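Local coordinates for protein enoyl-CoA hydratase (Bacillus halodurans, PDB 3LKE) that probably acts on the acyl chain of coenzyme A thioesters, as an enoyl-CoA hydratase of the crotonase family, at residues P66-E69 with D70-I73; E225-K228 with Q229-Q233. All coordinates share one frame; numbering follows the deposited sequence.

Overall arrangement
Both contacts are local and helical, joining residues three to five apart, interaction 1 at a helix start and interaction 2 within a helix. They sit on different helices, 68-76 and 223-241, with centres about 24 Å apart and nearest atoms about 12 Å apart, so they do not touch. Interaction 1 is a surface contact; its backbone bonds carry it, and two of its charged side chains, Arg67 and Asp70, pair with Lys24 of a nearby loop. Interaction 2 is partly buried. Two leucines face other helices of the subunit, while a glutamate-glutamine bond and a salt bridge mark the polar side. Interaction 2 also reaches a second subunit; interaction 1 touches no other chain of the assembly.

Interaction 1 (P66-E69 with D70-I73); sequences PRLE and DLLI
Asp70 stands one turn on from Arg67, and its carboxylate leans on the aliphatic base of that side chain. OD2 of Asp70 lies 3.5 Å from CB of Arg67. The torsion chi1 of -70° sets the Asp70 carboxylate beside its own backbone N, on the side facing Arg67. The guanidinium and carboxylate planes are 73° apart, and their charged atoms do not meet. Both groups are instead tied to Lys24: Asp70 OD2 by a salt bridge to NZ, Arg67 NH1 by a hydrogen bond to the carbonyl O. With an alanine here, the Lys24 ammonium would probably lose this carboxylate partner and CB of Arg67 would be less covered. Arg67 has a further, long salt bridge, NE to Glu69 OE1 at 3.6 Å, with the oxygen at the guanidinium edge and in its plane.

Leu71 follows. Its N gives a hydrogen bond of 2.9 Å to Arg67 O. Its side chain spreads over the helix start: CD2 is 4.1 Å from CB of Pro66, and CD1 is 4.3 Å from CD1 of Leu68. Met141 touches both Leu68 and Leu71, while Leu251 of helix 245-253 also packs on Leu71.

Leu72 N donates to Leu68 O at 2.7 Å. Its side chain meets Leu251 and Glu252. Ile73 N bonds to Glu69 O at 3.1 Å, a more bent bond with the donor tilted 32° from the carbonyl plane. CG1 of Ile73 lies 3.4 Å from that same Glu69 O.

These bonds make the first turn of an alpha helix, with Arg67 as its N-cap residue. Through these side chains the turn packs between the loop bearing Lys24 and the last helix, 245-253, of this crotonase-family subunit.

Interaction 2 (E225-K228 with Q229-Q233); sequences EELK and QQLEQ
Glu225 and Gln229 are joined twice, by backbone and by side chain. NE2 of Gln229 donates to OE2 of Glu225 at 3.0 Å, nearly straight at 168°. The acceptor lies in the amide plane of Gln229, and the bond uses the anti lone pair of OE2. The carboxylate and amide planes are 56° apart, so the two groups meet at an angle and are not stacked. The Glu225 chain starts with CG anti to the backbone N (chi1 178°) and then bends at chi2, which brings OE2 round to the amide. The other oxygen, OE1, takes a salt bridge of 3.5 Å from NZ of Lys228. The Glu225 carboxylate is thus shared between the Gln229 amide and the Lys228 ammonium group.

The backbone carries the regular helix bonds. Gln229 N donates to Glu225 O at 3.0 Å, and Leu231 N to Leu227 O at 2.8 Å. Gln230 and Glu232 bond likewise to Glu226 and Lys228. Glu232 runs alongside Lys228 and points the same way. Its OE1 comes within 4.0 Å of CG of Lys228, but the two charges stay apart.

On the buried side, Leu227 crosses Leu231, with CD1 of Leu227 at 3.8 Å from CG of Leu231. Leu227 also packs on Leu95 and Phe98 of helix 81-98 and on Tyr151 and Phe152 of helix 149-157; Leu231 meets Asn91. Gln230 bonds through NE2 to Ser150 and packs on Leu218 of a second subunit.

The helix is therefore amphipathic. Its leucines bind it to neighbouring helices, and the linked Glu225, Lys228 and Gln229 probably steady one another's side chains and offset charge along its polar side.

Interaction 1 (P66-E69 with D70-I73)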
ATOM      1  N   PRO A  66      -9.060  21.578 -15.089  1.00 27.38           N
ATOM      2  CA  PRO A  66     -10.054  21.753 -16.153  1.00 32.23           C
ATOM      3  C   PRO A  66     -11.089  22.792 -15.730  1.00 29.92           C
ATOM      4  O   PRO A  66     -11.659  22.670 -14.647  1.00 35.74           O
ATOM      5  CB  PRO A  66     -10.702  20.367 -16.258  1.00 34.01           C
ATOM      6  CG  PRO A  66      -9.713  19.423 -15.641  1.00 36.28           C
ATOM      7  CD  PRO A  66      -9.041  20.203 -14.561  1.00 31.34           C
ATOM      8  N   ARG A  67     -11.318  23.804 -16.562  1.00 33.51           N
ATOM      9  CA  ARG A  67     -12.209  24.906 -16.201  1.00 35.13           C
ATOM     10  C   ARG A  67     -13.671  24.482 -16.211  1.00 35.54           C
ATOM     11  O   ARG A  67     -14.105  23.776 -17.113  1.00 35.61           O
ATOM     12  CB  ARG A  67     -12.030  26.085 -17.164  1.00 37.49           C
ATOM     13  CG  ARG A  67     -10.655  26.745 -17.114  1.00 41.31           C
ATOM     14  CD  ARG A  67     -10.799  28.255 -17.085  1.00 41.85           C
ATOM     15  NE  ARG A  67     -11.349  28.692 -15.803  1.00 45.50           N
ATOM     16  CZ  ARG A  67     -10.623  29.190 -14.804  1.00 45.16           C
ATOM     17  NH1 ARG A  67      -9.312  29.338 -14.939  1.00 40.42           N
ATOM     18  NH2 ARG A  67     -11.211  29.552 -13.671  1.00 49.04           N
ATOM     19  N   LEU A  68     -14.424  24.924 -15.210  1.00 35.78           N
ATOM     20  CA  LEU A  68     -15.859  24.660 -15.147  1.00 36.87           C
ATOM     21  C   LEU A  68     -16.540  24.985 -16.475  1.00 36.76           C
ATOM     22  O   LEU A  68     -17.269  24.163 -17.032  1.00 33.71           O
ATOM     23  CB  LEU A  68     -16.496  25.494 -14.038  1.00 37.17           C
ATOM     24  CG  LEU A  68     -16.943  24.789 -12.753  1.00 44.97           C
ATOM     25  CD1 LEU A  68     -16.153  23.516 -12.485  1.00 42.48           C
ATOM     26  CD2 LEU A  68     -16.876  25.748 -11.570  1.00 46.05           C
ATOM     27  N   GLU A  69     -16.294  26.190 -16.975  1.00 33.73           N
ATOM     28  CA  GLU A  69     -16.920  26.648 -18.211  1.00 34.13           C
ATOM     29  C   GLU A  69     -16.629  25.704 -19.373  1.00 35.86           C
ATOM     30  O   GLU A  69     -17.498  25.452 -20.223  1.00 35.40           O
ATOM     31  CB  GLU A  69     -16.451  28.069 -18.560  1.00 35.47           C
ATOM     32  CG  GLU A  69     -16.829  29.123 -17.525  1.00 37.57           C
ATOM     33  CD  GLU A  69     -16.053  28.987 -16.219  1.00 43.25           C
ATOM     34  OE1 GLU A  69     -14.944  28.408 -16.227  1.00 43.72           O
ATOM     35  OE2 GLU A  69     -16.551  29.468 -15.179  1.00 45.87           O
ATOM     36  N   ASP A  70     -15.406  25.189 -19.415  1.00 32.55           N
ATOM     37  CA  ASP A  70     -15.034  24.248 -20.466  1.00 35.61           C
ATOM     38  C   ASP A  70     -15.739  22.903 -20.263  1.00 32.84           C
ATOM     39  O   ASP A  70     -16.223  22.295 -21.221  1.00 34.60           O
ATOM     40  CB  ASP A  70     -13.517  24.075 -20.529  1.00 33.59           C
ATOM     41  CG  ASP A  70     -12.818  25.311 -21.060  1.00 37.68           C
ATOM     42  OD1 ASP A  70     -13.414  25.991 -21.920  1.00 39.03           O
ATOM     43  OD2 ASP A  70     -11.686  25.606 -20.623  1.00 37.27           O
ATOM     44  N   LEU A  71     -15.806  22.447 -19.016  1.00 32.82           N
ATOM     45  CA  LEU A  71     -16.545  21.224 -18.714  1.00 34.11           C
ATOM     46  C   LEU A  71     -18.021  21.391 -19.073  1.00 31.62           C
ATOM     47  O   LEU A  71     -18.644  20.474 -19.605  1.00 33.64           O
ATOM     48  CB  LEU A  71     -16.402  20.838 -17.239  1.00 33.38           C
ATOM     49  CG  LEU A  71     -14.973  20.532 -16.784  1.00 33.63           C
ATOM     50  CD1 LEU A  71     -14.898  20.523 -15.268  1.00 35.45           C
ATOM     51  CD2 LEU A  71     -14.466  19.224 -17.372  1.00 35.94           C
ATOM     52  N   LEU A  72     -18.572  22.567 -18.793  1.00 32.95           N
ATOM     53  CA  LEU A  72     -19.956  22.861 -19.150  1.00 34.48           C
ATOM     54  C   LEU A  72     -20.179  22.741 -20.654  1.00 37.63           C
ATOM     55  O   LEU A  72     -21.221  22.259 -21.099  1.00 36.55           O
ATOM     56  CB  LEU A  72     -20.355  24.251 -18.663  1.00 34.14           C
ATOM     57  CG  LEU A  72     -21.785  24.687 -18.976  1.00 36.35           C
ATOM     58  CD1 LEU A  72     -22.794  23.594 -18.614  1.00 38.22           C
ATOM     59  CD2 LEU A  72     -22.105  25.985 -18.251  1.00 39.82           C
ATOM     60  N   ILE A  73     -19.196  23.172 -21.434  1.00 34.93           N
ATOM     61  CA  ILE A  73     -19.259  23.024 -22.884  1.00 37.05           C
ATOM     62  C   ILE A  73     -19.338  21.549 -23.283  1.00 40.31           C
ATOM     63  O   ILE A  73     -20.183  21.157 -24.089  1.00 38.23           O
ATOM     64  CB  ILE A  73     -18.066  23.715 -23.571  1.00 39.79           C
ATOM     65  CG1 ILE A  73     -18.238  25.236 -23.501  1.00 38.53           C
ATOM     66  CG2 ILE A  73     -17.934  23.254 -25.020  1.00 40.92           C
ATOM     67  CD1 ILE A  73     -16.977  26.015 -23.786  1.00 39.17           C
TER

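Interaction 2 (E225-K228 with Q229-Q233)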
ATOM      1  N   GLU A 225       1.250  -0.331 -17.025  1.00 30.32           N
ATOM      2  CA  GLU A 225       0.186  -0.984 -17.781  1.00 30.48           C
ATOM      3  C   GLU A 225      -1.141  -0.845 -17.044  1.00 31.19           C
ATOM      4  O   GLU A 225      -2.191  -0.595 -17.650  1.00 30.14           O
ATOM      5  CB  GLU A 225       0.511  -2.461 -18.010  1.00 38.60           C
ATOM      6  CG  GLU A 225      -0.576  -3.214 -18.751  1.00 40.03           C
ATOM      7  CD  GLU A 225      -0.891  -2.594 -20.100  1.00 43.06           C
ATOM      8  OE1 GLU A 225       0.063  -2.189 -20.805  1.00 46.31           O
ATOM      9  OE2 GLU A 225      -2.090  -2.516 -20.454  1.00 42.20           O
ATOM     10  N   GLU A 226      -1.086  -1.001 -15.727  1.00 26.27           N
ATOM     11  CA  GLU A 226      -2.258  -0.841 -14.890  1.00 26.05           C
ATOM     12  C   GLU A 226      -2.820   0.575 -14.943  1.00 25.29           C
ATOM     13  O   GLU A 226      -4.034   0.762 -14.970  1.00 27.80           O
ATOM     14  CB  GLU A 226      -1.929  -1.238 -13.452  1.00 26.23           C
ATOM     15  CG  GLU A 226      -1.482  -2.674 -13.352  1.00 33.86           C
ATOM     16  CD  GLU A 226      -2.441  -3.621 -14.047  1.00 43.54           C
ATOM     17  OE1 GLU A 226      -3.621  -3.690 -13.632  1.00 43.46           O
ATOM     18  OE2 GLU A 226      -2.016  -4.294 -15.016  1.00 49.20           O
ATOM     19  N   LEU A 227      -1.933   1.565 -14.930  1.00 24.69           N
ATOM     20  CA  LEU A 227      -2.349   2.961 -15.029  1.00 25.08           C
ATOM     21  C   LEU A 227      -3.008   3.193 -16.390  1.00 24.66           C
ATOM     22  O   LEU A 227      -4.064   3.834 -16.501  1.00 22.31           O
ATOM     23  CB  LEU A 227      -1.141   3.895 -14.848  1.00 22.27           C
ATOM     24  CG  LEU A 227      -1.388   5.383 -15.125  1.00 23.02           C
ATOM     25  CD1 LEU A 227      -2.586   5.898 -14.302  1.00 24.59           C
ATOM     26  CD2 LEU A 227      -0.126   6.181 -14.836  1.00 23.58           C
ATOM     27  N   LYS A 228      -2.376   2.669 -17.432  1.00 26.60           N
ATOM     28  CA  LYS A 228      -2.898   2.876 -18.774  1.00 28.35           C
ATOM     29  C   LYS A 228      -4.324   2.358 -18.855  1.00 28.24           C
ATOM     30  O   LYS A 228      -5.220   3.046 -19.364  1.00 26.96           O
ATOM     31  CB  LYS A 228      -2.020   2.202 -19.828  1.00 28.64           C
ATOM     32  CG  LYS A 228      -2.614   2.285 -21.238  1.00 33.78           C
ATOM     33  CD  LYS A 228      -1.627   1.830 -22.309  1.00 38.84           C
ATOM     34  CE  LYS A 228      -1.528   0.315 -22.387  1.00 46.88           C
ATOM     35  NZ  LYS A 228      -0.724  -0.117 -23.573  1.00 51.25           N
ATOM     36  N   GLN A 229      -4.541   1.152 -18.341  1.00 27.62           N
ATOM     37  CA  GLN A 229      -5.875   0.575 -18.351  1.00 30.51           C
ATOM     38  C   GLN A 229      -6.858   1.376 -17.505  1.00 28.24           C
ATOM     39  O   GLN A 229      -8.023   1.520 -17.866  1.00 27.70           O
ATOM     40  CB  GLN A 229      -5.847  -0.877 -17.892  1.00 30.79           C
ATOM     41  CG  GLN A 229      -5.016  -1.783 -18.767  1.00 33.42           C
ATOM     42  CD  GLN A 229      -5.027  -3.211 -18.271  1.00 41.09           C
ATOM     43  OE1 GLN A 229      -5.926  -3.611 -17.525  1.00 43.58           O
ATOM     44  NE2 GLN A 229      -4.027  -3.989 -18.676  1.00 38.97           N
ATOM     45  N   GLN A 230      -6.390   1.901 -16.380  1.00 25.56           N
ATOM     46  CA  GLN A 230      -7.274   2.655 -15.508  1.00 23.44           C
ATOM     47  C   GLN A 230      -7.682   3.980 -16.176  1.00 24.79           C
ATOM     48  O   GLN A 230      -8.818   4.426 -16.046  1.00 24.92           O
ATOM     49  CB  GLN A 230      -6.612   2.908 -14.148  1.00 25.62           C
ATOM     50  CG  GLN A 230      -7.551   3.543 -13.145  1.00 27.45           C
ATOM     51  CD  GLN A 230      -7.631   2.780 -11.841  1.00 30.01           C
ATOM     52  OE1 GLN A 230      -7.182   1.636 -11.744  1.00 34.68           O
ATOM     53  NE2 GLN A 230      -8.203   3.409 -10.827  1.00 29.07           N
ATOM     54  N   LEU A 231      -6.748   4.602 -16.886  1.00 24.36           N
ATOM     55  CA  LEU A 231      -7.042   5.858 -17.587  1.00 25.89           C
ATOM     56  C   LEU A 231      -8.155   5.621 -18.611  1.00 25.62           C
ATOM     57  O   LEU A 231      -9.049   6.453 -18.795  1.00 25.63           O
ATOM     58  CB  LEU A 231      -5.785   6.396 -18.265  1.00 25.34           C
ATOM     59  CG  LEU A 231      -4.744   6.941 -17.277  1.00 25.37           C
ATOM     60  CD1 LEU A 231      -3.394   7.239 -17.927  1.00 26.09           C
ATOM     61  CD2 LEU A 231      -5.304   8.197 -16.620  1.00 25.96           C
ATOM     62  N   GLU A 232      -8.105   4.465 -19.263  1.00 28.44           N
ATOM     63  CA  GLU A 232      -9.126   4.117 -20.254  1.00 31.05           C
ATOM     64  C   GLU A 232     -10.492   4.007 -19.583  1.00 30.71           C
ATOM     65  O   GLU A 232     -11.487   4.547 -20.069  1.00 28.85           O
ATOM     66  CB  GLU A 232      -8.760   2.814 -20.967  1.00 33.12           C
ATOM     67  CG  GLU A 232      -7.540   2.926 -21.868  1.00 33.68           C
ATOM     68  CD  GLU A 232      -6.998   1.571 -22.310  1.00 42.70           C
ATOM     69  OE1 GLU A 232      -6.068   1.548 -23.148  1.00 44.73           O
ATOM     70  OE2 GLU A 232      -7.490   0.533 -21.807  1.00 43.25           O
ATOM     71  N   GLN A 233     -10.529   3.325 -18.443  1.00 26.92           N
ATOM     72  CA  GLN A 233     -11.760   3.189 -17.685  1.00 24.51           C
ATOM     73  C   GLN A 233     -12.292   4.526 -17.176  1.00 24.86           C
ATOM     74  O   GLN A 233     -13.491   4.780 -17.226  1.00 23.80           O
ATOM     75  CB  GLN A 233     -11.560   2.203 -16.526  1.00 27.61           C
ATOM     76  CG  GLN A 233     -11.405   0.768 -16.986  1.00 30.37           C
ATOM     77  CD  GLN A 233     -12.589   0.315 -17.830  1.00 39.20           C
ATOM     78  OE1 GLN A 233     -13.746   0.575 -17.488  1.00 40.13           O
ATOM     79  NE2 GLN A 233     -12.302  -0.355 -18.945  1.00 42.14           N
TER